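Local atomic coordinates of cytolethal distending toxin subunit B (Escherichia coli, PDB entry 2F1N), a protein that nicks DNA as the endonuclease subunit of a tripartite bacterial toxin, very probably damaging the DNA of intoxicated cells and inducing G2/M arrest. Residues 73-78 / 122-127; 79-84 / 92-97; 206-211 / 235-240. One frame throughout, in Å; residues are numbered along the deposited sequence.

Contact 1 of 3, residues 73-78 / 122-127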
# COMPACT_ATOMS: atom_id res chain seq x y z
N PRO A 73 4.51 7.86 -16.08
CA PRO A 73 5.51 7.50 -17.11
C PRO A 73 5.05 6.25 -17.86
O PRO A 73 5.72 5.20 -17.83
CB PRO A 73 6.79 7.23 -16.30
CG PRO A 73 6.25 6.62 -14.97
CD PRO A 73 4.89 7.34 -14.73
N GLY A 74 3.89 6.35 -18.51
CA GLY A 74 3.29 5.25 -19.24
C GLY A 74 2.79 4.10 -18.36
O GLY A 74 2.65 2.97 -18.84
N ILE A 75 2.48 4.37 -17.09
CA ILE A 75 1.88 3.33 -16.27
C ILE A 75 0.40 3.62 -16.00
O ILE A 75 0.12 4.69 -15.45
CB ILE A 75 2.63 3.19 -14.96
CG1 ILE A 75 4.09 2.77 -15.22
CG2 ILE A 75 1.89 2.19 -14.00
CD1 ILE A 75 5.02 3.15 -14.10
N PRO A 76 -0.50 2.71 -16.38
CA PRO A 76 -1.94 2.87 -16.16
C PRO A 76 -2.26 3.18 -14.72
O PRO A 76 -1.86 2.44 -13.82
CB PRO A 76 -2.49 1.50 -16.53
CG PRO A 76 -1.55 1.03 -17.60
CD PRO A 76 -0.22 1.45 -17.13
N VAL A 77 -2.97 4.28 -14.49
CA VAL A 77 -3.47 4.60 -13.17
C VAL A 77 -4.75 5.44 -13.29
O VAL A 77 -4.81 6.36 -14.10
CB VAL A 77 -2.43 5.32 -12.27
CG1 VAL A 77 -2.98 5.57 -10.81
CG2 VAL A 77 -1.11 4.53 -12.21
N ARG A 78 -5.76 5.12 -12.49
CA ARG A 78 -7.05 5.81 -12.55
C ARG A 78 -7.52 6.11 -11.15
O ARG A 78 -7.35 5.30 -10.25
CB ARG A 78 -8.18 4.93 -13.21
CG ARG A 78 -8.03 4.64 -14.68
CD ARG A 78 -8.81 3.36 -15.08
NE ARG A 78 -10.16 3.75 -15.44
CZ ARG A 78 -11.22 2.95 -15.47
NH1 ARG A 78 -11.12 1.68 -15.11
NH2 ARG A 78 -12.39 3.43 -15.88
N VAL A 122 3.45 7.80 -9.36
CA VAL A 122 3.60 6.56 -10.08
C VAL A 122 5.08 6.43 -10.42
O VAL A 122 5.61 7.23 -11.22
CB VAL A 122 2.85 6.60 -11.42
CG1 VAL A 122 2.82 5.16 -11.93
CG2 VAL A 122 1.43 7.16 -11.24
N LEU A 123 5.74 5.47 -9.79
CA LEU A 123 7.16 5.24 -10.01
C LEU A 123 7.36 3.91 -10.78
O LEU A 123 6.63 2.92 -10.58
CB LEU A 123 7.93 5.25 -8.67
CG LEU A 123 7.54 6.40 -7.68
CD1 LEU A 123 8.39 6.37 -6.45
CD2 LEU A 123 7.59 7.80 -8.29
N SER A 124 8.35 3.91 -11.66
CA SER A 124 8.60 2.79 -12.55
C SER A 124 9.13 1.57 -11.81
O SER A 124 9.74 1.67 -10.75
CB SER A 124 9.58 3.24 -13.66
OG SER A 124 8.93 4.27 -14.39
N PRO A 125 8.86 0.38 -12.36
CA PRO A 125 9.44 -0.84 -11.81
C PRO A 125 10.94 -0.72 -11.77
O PRO A 125 11.52 -0.06 -12.64
CB PRO A 125 9.08 -1.91 -12.86
CG PRO A 125 7.82 -1.37 -13.51
CD PRO A 125 7.99 0.13 -13.53
N VAL A 126 11.55 -1.35 -10.79
CA VAL A 126 13.00 -1.27 -10.61
C VAL A 126 13.72 -2.47 -11.18
O VAL A 126 14.96 -2.53 -11.17
CB VAL A 126 13.38 -1.10 -9.13
CG1 VAL A 126 14.86 -0.86 -9.00
CG2 VAL A 126 12.61 0.11 -8.54
N ARG A 127 12.96 -3.41 -11.74
CA ARG A 127 13.52 -4.64 -12.30
C ARG A 127 12.59 -5.13 -13.41
O ARG A 127 11.37 -4.99 -13.32
CB ARG A 127 13.62 -5.70 -11.18
CG ARG A 127 14.36 -6.98 -11.50
CD ARG A 127 14.53 -7.90 -10.32
NE ARG A 127 15.46 -7.33 -9.33
CZ ARG A 127 16.09 -8.04 -8.40
NH1 ARG A 127 15.92 -9.35 -8.31
NH2 ARG A 127 16.92 -7.43 -7.57
O HOH W 1 7.44 2.98 -16.51

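Contact 2 of 3, residues 79-84 / 92-97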
# COMPACT_ATOMS: atom_id res chain seq x y z
N GLU A 79 -8.16 7.27 -10.97
CA GLU A 79 -8.85 7.58 -9.71
C GLU A 79 -10.32 7.26 -9.89
O GLU A 79 -10.93 7.72 -10.85
CB GLU A 79 -8.74 9.08 -9.41
CG GLU A 79 -9.52 9.51 -8.17
CD GLU A 79 -9.37 11.00 -7.98
OE1 GLU A 79 -9.98 11.81 -8.73
OE2 GLU A 79 -8.55 11.37 -7.12
N LEU A 80 -10.88 6.47 -8.95
CA LEU A 80 -12.30 6.14 -8.95
C LEU A 80 -12.97 6.58 -7.65
O LEU A 80 -12.34 6.55 -6.59
CB LEU A 80 -12.51 4.61 -9.17
CG LEU A 80 -11.45 3.86 -10.01
CD1 LEU A 80 -11.50 2.33 -9.72
CD2 LEU A 80 -11.66 4.13 -11.49
N ILE A 81 -14.24 7.00 -7.73
CA ILE A 81 -14.99 7.22 -6.53
C ILE A 81 -15.92 6.05 -6.31
O ILE A 81 -16.59 5.58 -7.24
CB ILE A 81 -15.75 8.61 -6.55
CG1 ILE A 81 -14.72 9.71 -6.32
CG2 ILE A 81 -16.76 8.74 -5.37
CD1 ILE A 81 -15.23 11.17 -6.53
N TRP A 82 -15.96 5.59 -5.06
CA TRP A 82 -16.74 4.40 -4.71
C TRP A 82 -17.72 4.82 -3.63
O TRP A 82 -17.35 5.10 -2.48
CB TRP A 82 -15.81 3.26 -4.26
CG TRP A 82 -16.46 1.92 -3.97
CD1 TRP A 82 -17.69 1.45 -4.42
CD2 TRP A 82 -15.88 0.87 -3.19
NE1 TRP A 82 -17.89 0.16 -3.96
CE2 TRP A 82 -16.79 -0.22 -3.21
CE3 TRP A 82 -14.67 0.73 -2.49
CZ2 TRP A 82 -16.53 -1.43 -2.53
CZ3 TRP A 82 -14.39 -0.50 -1.83
CH2 TRP A 82 -15.33 -1.55 -1.87
N ASN A 83 -19.00 4.88 -4.03
CA ASN A 83 -20.05 5.33 -3.10
C ASN A 83 -20.45 4.14 -2.25
O ASN A 83 -20.82 3.11 -2.81
CB ASN A 83 -21.26 5.89 -3.87
CG ASN A 83 -22.27 6.62 -2.95
OD1 ASN A 83 -22.38 6.33 -1.77
ND2 ASN A 83 -23.01 7.56 -3.52
N LEU A 84 -20.35 4.25 -0.93
CA LEU A 84 -20.52 3.08 -0.06
C LEU A 84 -21.88 3.06 0.63
O LEU A 84 -22.32 2.01 1.11
CB LEU A 84 -19.41 3.04 1.01
CG LEU A 84 -17.97 2.84 0.52
CD1 LEU A 84 -16.99 2.89 1.67
CD2 LEU A 84 -17.83 1.48 -0.21
N GLN A 92 -18.26 7.78 1.12
CA GLN A 92 -17.59 7.42 -0.14
C GLN A 92 -16.10 7.27 0.09
O GLN A 92 -15.52 7.91 0.98
CB GLN A 92 -17.81 8.47 -1.21
CG GLN A 92 -19.26 8.74 -1.57
CD GLN A 92 -19.37 9.52 -2.86
OE1 GLN A 92 -20.03 9.07 -3.82
NE2 GLN A 92 -18.74 10.69 -2.90
N VAL A 93 -15.45 6.50 -0.77
CA VAL A 93 -14.00 6.40 -0.68
C VAL A 93 -13.42 6.59 -2.08
O VAL A 93 -14.14 6.42 -3.09
CB VAL A 93 -13.51 5.06 -0.05
CG1 VAL A 93 -13.88 4.96 1.48
CG2 VAL A 93 -13.97 3.84 -0.88
N TYR A 94 -12.13 6.89 -2.14
CA TYR A 94 -11.41 7.05 -3.40
C TYR A 94 -10.53 5.84 -3.64
O TYR A 94 -9.86 5.35 -2.74
CB TYR A 94 -10.53 8.34 -3.34
CG TYR A 94 -11.35 9.59 -3.47
CD1 TYR A 94 -11.97 10.14 -2.35
CD2 TYR A 94 -11.49 10.20 -4.71
CE1 TYR A 94 -12.77 11.31 -2.47
CE2 TYR A 94 -12.23 11.35 -4.85
CZ TYR A 94 -12.85 11.91 -3.71
OH TYR A 94 -13.59 13.06 -3.84
N ILE A 95 -10.54 5.31 -4.88
CA ILE A 95 -9.65 4.20 -5.22
C ILE A 95 -8.66 4.64 -6.26
O ILE A 95 -9.04 5.27 -7.26
CB ILE A 95 -10.48 2.99 -5.81
CG1 ILE A 95 -11.54 2.50 -4.80
CG2 ILE A 95 -9.51 1.83 -6.16
CD1 ILE A 95 -12.44 1.35 -5.42
N TYR A 96 -7.38 4.33 -6.07
CA TYR A 96 -6.37 4.65 -7.11
C TYR A 96 -5.94 3.30 -7.59
O TYR A 96 -5.41 2.45 -6.82
CB TYR A 96 -5.20 5.46 -6.47
CG TYR A 96 -5.78 6.74 -5.99
CD1 TYR A 96 -5.93 7.83 -6.88
CD2 TYR A 96 -6.34 6.84 -4.70
CE1 TYR A 96 -6.56 9.02 -6.48
CE2 TYR A 96 -7.01 8.01 -4.31
CZ TYR A 96 -7.11 9.09 -5.19
OH TYR A 96 -7.79 10.24 -4.81
N PHE A 97 -6.22 3.04 -8.86
CA PHE A 97 -6.10 1.67 -9.38
C PHE A 97 -5.14 1.61 -10.54
O PHE A 97 -5.28 2.41 -11.48
CB PHE A 97 -7.50 1.15 -9.78
CG PHE A 97 -7.57 -0.36 -9.83
CD1 PHE A 97 -7.11 -1.04 -10.91
CD2 PHE A 97 -8.09 -1.09 -8.73
CE1 PHE A 97 -7.13 -2.43 -10.96
CE2 PHE A 97 -8.12 -2.52 -8.78
CZ PHE A 97 -7.62 -3.15 -9.89

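Contact 3 of 3, residues 206-211 / 235-240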
# COMPACT_ATOMS: atom_id res chain seq x y z
N GLU A 206 12.22 2.94 9.10
CA GLU A 206 12.05 1.83 10.05
C GLU A 206 11.08 0.84 9.43
O GLU A 206 10.12 1.23 8.75
CB GLU A 206 11.50 2.37 11.39
CG GLU A 206 10.17 3.09 11.28
CD GLU A 206 9.72 3.76 12.57
OE1 GLU A 206 10.43 3.62 13.60
OE2 GLU A 206 8.63 4.39 12.55
N ILE A 207 11.33 -0.43 9.67
CA ILE A 207 10.41 -1.46 9.19
C ILE A 207 9.40 -1.73 10.29
O ILE A 207 9.79 -1.92 11.43
CB ILE A 207 11.20 -2.70 8.76
CG1 ILE A 207 12.11 -2.33 7.55
CG2 ILE A 207 10.26 -3.83 8.40
CD1 ILE A 207 12.95 -3.46 7.06
N ILE A 208 8.11 -1.72 9.96
CA ILE A 208 7.05 -2.00 10.94
C ILE A 208 6.35 -3.29 10.52
O ILE A 208 5.61 -3.31 9.55
CB ILE A 208 6.06 -0.79 11.04
CG1 ILE A 208 6.84 0.51 11.26
CG2 ILE A 208 5.02 -0.94 12.19
CD1 ILE A 208 6.11 1.72 10.77
N SER A 209 6.58 -4.37 11.27
CA SER A 209 6.10 -5.70 10.85
C SER A 209 5.44 -6.39 12.01
O SER A 209 5.81 -6.14 13.17
CB SER A 209 7.24 -6.57 10.31
OG SER A 209 8.30 -6.59 11.23
N PRO A 210 4.46 -7.26 11.71
CA PRO A 210 3.76 -7.96 12.80
C PRO A 210 4.61 -9.14 13.31
O PRO A 210 5.46 -9.68 12.63
CB PRO A 210 2.47 -8.44 12.13
CG PRO A 210 2.85 -8.71 10.69
CD PRO A 210 3.96 -7.66 10.38
N ALA A 211 4.35 -9.54 14.55
CA ALA A 211 5.10 -10.65 15.09
C ALA A 211 4.76 -12.01 14.41
O ALA A 211 5.62 -12.96 14.34
CB ALA A 211 4.97 -10.67 16.59
N SER A 235 8.80 6.42 14.57
CA SER A 235 7.39 6.65 14.92
C SER A 235 6.92 5.54 15.85
O SER A 235 7.37 4.39 15.73
CB SER A 235 6.52 6.67 13.66
OG SER A 235 6.46 7.97 13.09
N PRO A 236 6.06 5.84 16.81
CA PRO A 236 5.51 4.78 17.67
C PRO A 236 4.39 4.03 16.95
O PRO A 236 3.23 4.08 17.38
CB PRO A 236 4.96 5.55 18.87
CG PRO A 236 4.66 6.90 18.35
CD PRO A 236 5.62 7.19 17.22
N LEU A 237 4.74 3.34 15.86
CA LEU A 237 3.75 2.54 15.13
C LEU A 237 3.97 1.08 15.34
O LEU A 237 5.11 0.64 15.53
CB LEU A 237 3.78 2.84 13.62
CG LEU A 237 3.47 4.27 13.21
CD1 LEU A 237 3.89 4.48 11.74
CD2 LEU A 237 1.96 4.55 13.41
N GLN A 238 2.88 0.31 15.29
CA GLN A 238 2.99 -1.14 15.38
C GLN A 238 2.11 -1.81 14.34
O GLN A 238 1.10 -1.27 13.91
CB GLN A 238 2.66 -1.67 16.80
CG GLN A 238 3.65 -1.13 17.86
CD GLN A 238 4.61 -2.17 18.46
OE1 GLN A 238 5.84 -2.11 18.25
NE2 GLN A 238 4.06 -3.11 19.24
N ALA A 239 2.55 -2.95 13.87
CA ALA A 239 1.76 -3.74 12.89
C ALA A 239 1.12 -4.95 13.55
O ALA A 239 1.71 -5.57 14.44
CB ALA A 239 2.69 -4.22 11.78
N GLY A 240 -0.07 -5.34 13.10
CA GLY A 240 -0.67 -6.57 13.59
C GLY A 240 -1.52 -7.22 12.53
O GLY A 240 -1.78 -6.61 11.48
O HOH W 2 5.01 -3.94 14.98
O HOH W 3 2.25 -7.89 15.98

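Contact 1 of 3, residues 73-78 / 122-127
The ring of Pro73 meets Val122 and Ser124 with its CG and CD atoms: CD lies 3.6 Å from Val122 O and 4.0 Å from Val122 CB, while CG comes within 3.6 Å of Ser124 OG. Pro125, the other ring taking part, offers its CD atom to Ile75 CD1 at 4.3 Å. No aromatic group takes part, and packing of aliphatic side chains carries the contact. At its middle, Val122 CG1 fits into the crook of Ile75, 3.6 Å from Ile75 CB and also touched by CG2 and CD1 of that residue. Ile75 CG1 stands anti to its own carbonyl carbon (chi1 -62°), and with chi2 at 156° CD1 comes to lie 3.9 Å from Leu123 O, near Ser124. The other branch of Val122, CG2, packs against Val77 CG2 at 3.8 Å, the two side chains passing in opposite senses. No direct hydrogen bond joins the segments; a single water spans them instead, donating to Pro73 O and hydrogen-bonded to Ser124 OG at 2.9 Å. The contact lies near the surface and fits the two-sheet sandwich of the DNase I-like fold. Residues 73-77 form the loop that enters strand 78-83 of one sheet, and Val122 and Leu123 end strand 119-123, outermost in the other. Strand 133-138, paired with 119-123 through Leu123 and Leu133, also puts Leu134 against Val77. Leu123 points away from 73-78, and its side chain touches Glu162 and Phe166 of helix 156-168.

Contact 2 of 3, residues 79-84 / 92-97
Glu79 runs beside Tyr96 on a neighbouring antiparallel strand, the two side chains leaving the sheet in the same direction. Its CB sits 3.7 Å from Tyr96 CE1. CG, anti to the backbone N (chi1 176°), comes closer to that ring carbon, at 3.4 Å, and CD lies 3.6 Å from Tyr96 OH. At the tip, OE2 accepts a hydrogen bond of 2.7 Å from Tyr96 OH, which meets it on the anti side and slightly out of the carboxylate plane, with ring and carboxylate turned 66° apart. Next along the same face, Ile81 CG1 presses on Tyr94 CE2 at 3.3 Å. On the other face, Trp82 CE3 touches Val93 CG2 at 3.6 Å and also Ile95 CD1, while Leu84 CD2 lies over the centre of the indole, 3.5 Å above its plane. Reciprocal backbone hydrogen bonds between Leu80 and Ile95, and between Trp82 and Val93, fix the register of this beta hairpin. Helix 31-42 packs on the sheet face that carries Trp82, its Ile42 reaching Trp82, Leu84 and Val93. The buried carboxylate of Glu79 is well supplied with partners: OE2 also forms a salt bridge with Arg68, and OE1 is hydrogen-bonded to Thr66 OG1. Since Tyr96 OH is itself bonded to Ala117 N, the phenol links the acid to the backbone beyond the hairpin, and the arginine probably keeps the carboxylate ionised.

Contact 3 of 3, residues 206-211 / 235-240
Glu206 grips the backbone of Ser235 through its carboxylate. Ser235 N donates to OE2 at 2.9 Å, on the syn side and 28° out of the carboxylate plane, and more weakly to OE1 of Glu206 at 3.4 Å. Glu206 CG stands between its backbone N and carbonyl carbon (chi1 59°), from where the extended chain reaches across. Farther on, Ile208 CD1 meets Leu237 CD1 at 3.7 Å, and Ile208 CG2 lies 3.6 Å from Ala239 N. The methyl of Ala239 presses on the Ser209-Pro210 peptide, its CB 3.5 Å from Pro210 N. Two waters complete this shell: one joins Ser209 O to Ala239 N, the other Ala211 N to Ala239 O. Behind these groups, Glu206 and Ile208 pair with Ala226 and Ala224 of strand 222-228, whereas Gln238 and Gly240 pair with Ser260 and Gly258 of strand 257-261; Pro236 centres an inverse gamma turn. Ser209 also touches Pro190, within the nuclear localization signal at 188-203. Thus the edge strands of two sheets meet without direct backbone pairing: a carboxylate takes up Ser235 N, two waters bridge backbone groups of Ser209, Ala211 and Ala239, and aliphatic side chains pack between.

How the contacts relate
From the N terminus, residues 73-78 run directly into strand 78-83, whose hairpin with strand 92-98 is contact 2, closing a short turn. Only when strand 119-123 ends does contact 1 close, so contact 2 is nested inside its loop. The two touch at the strand junction, where Arg78 O and Phe97 N, 2.9 Å apart, probably continue the hydrogen bonding of the hairpin. Contact 3 follows in series, on the opposite side of the chain's centre from both. Contact 2 lies within one sheet; contact 1 joins the loop leading into that sheet to strand 119-123, and contact 3 joins its edge strand 237-241 to strand 205-208, these being the two outermost strands of the other sheet.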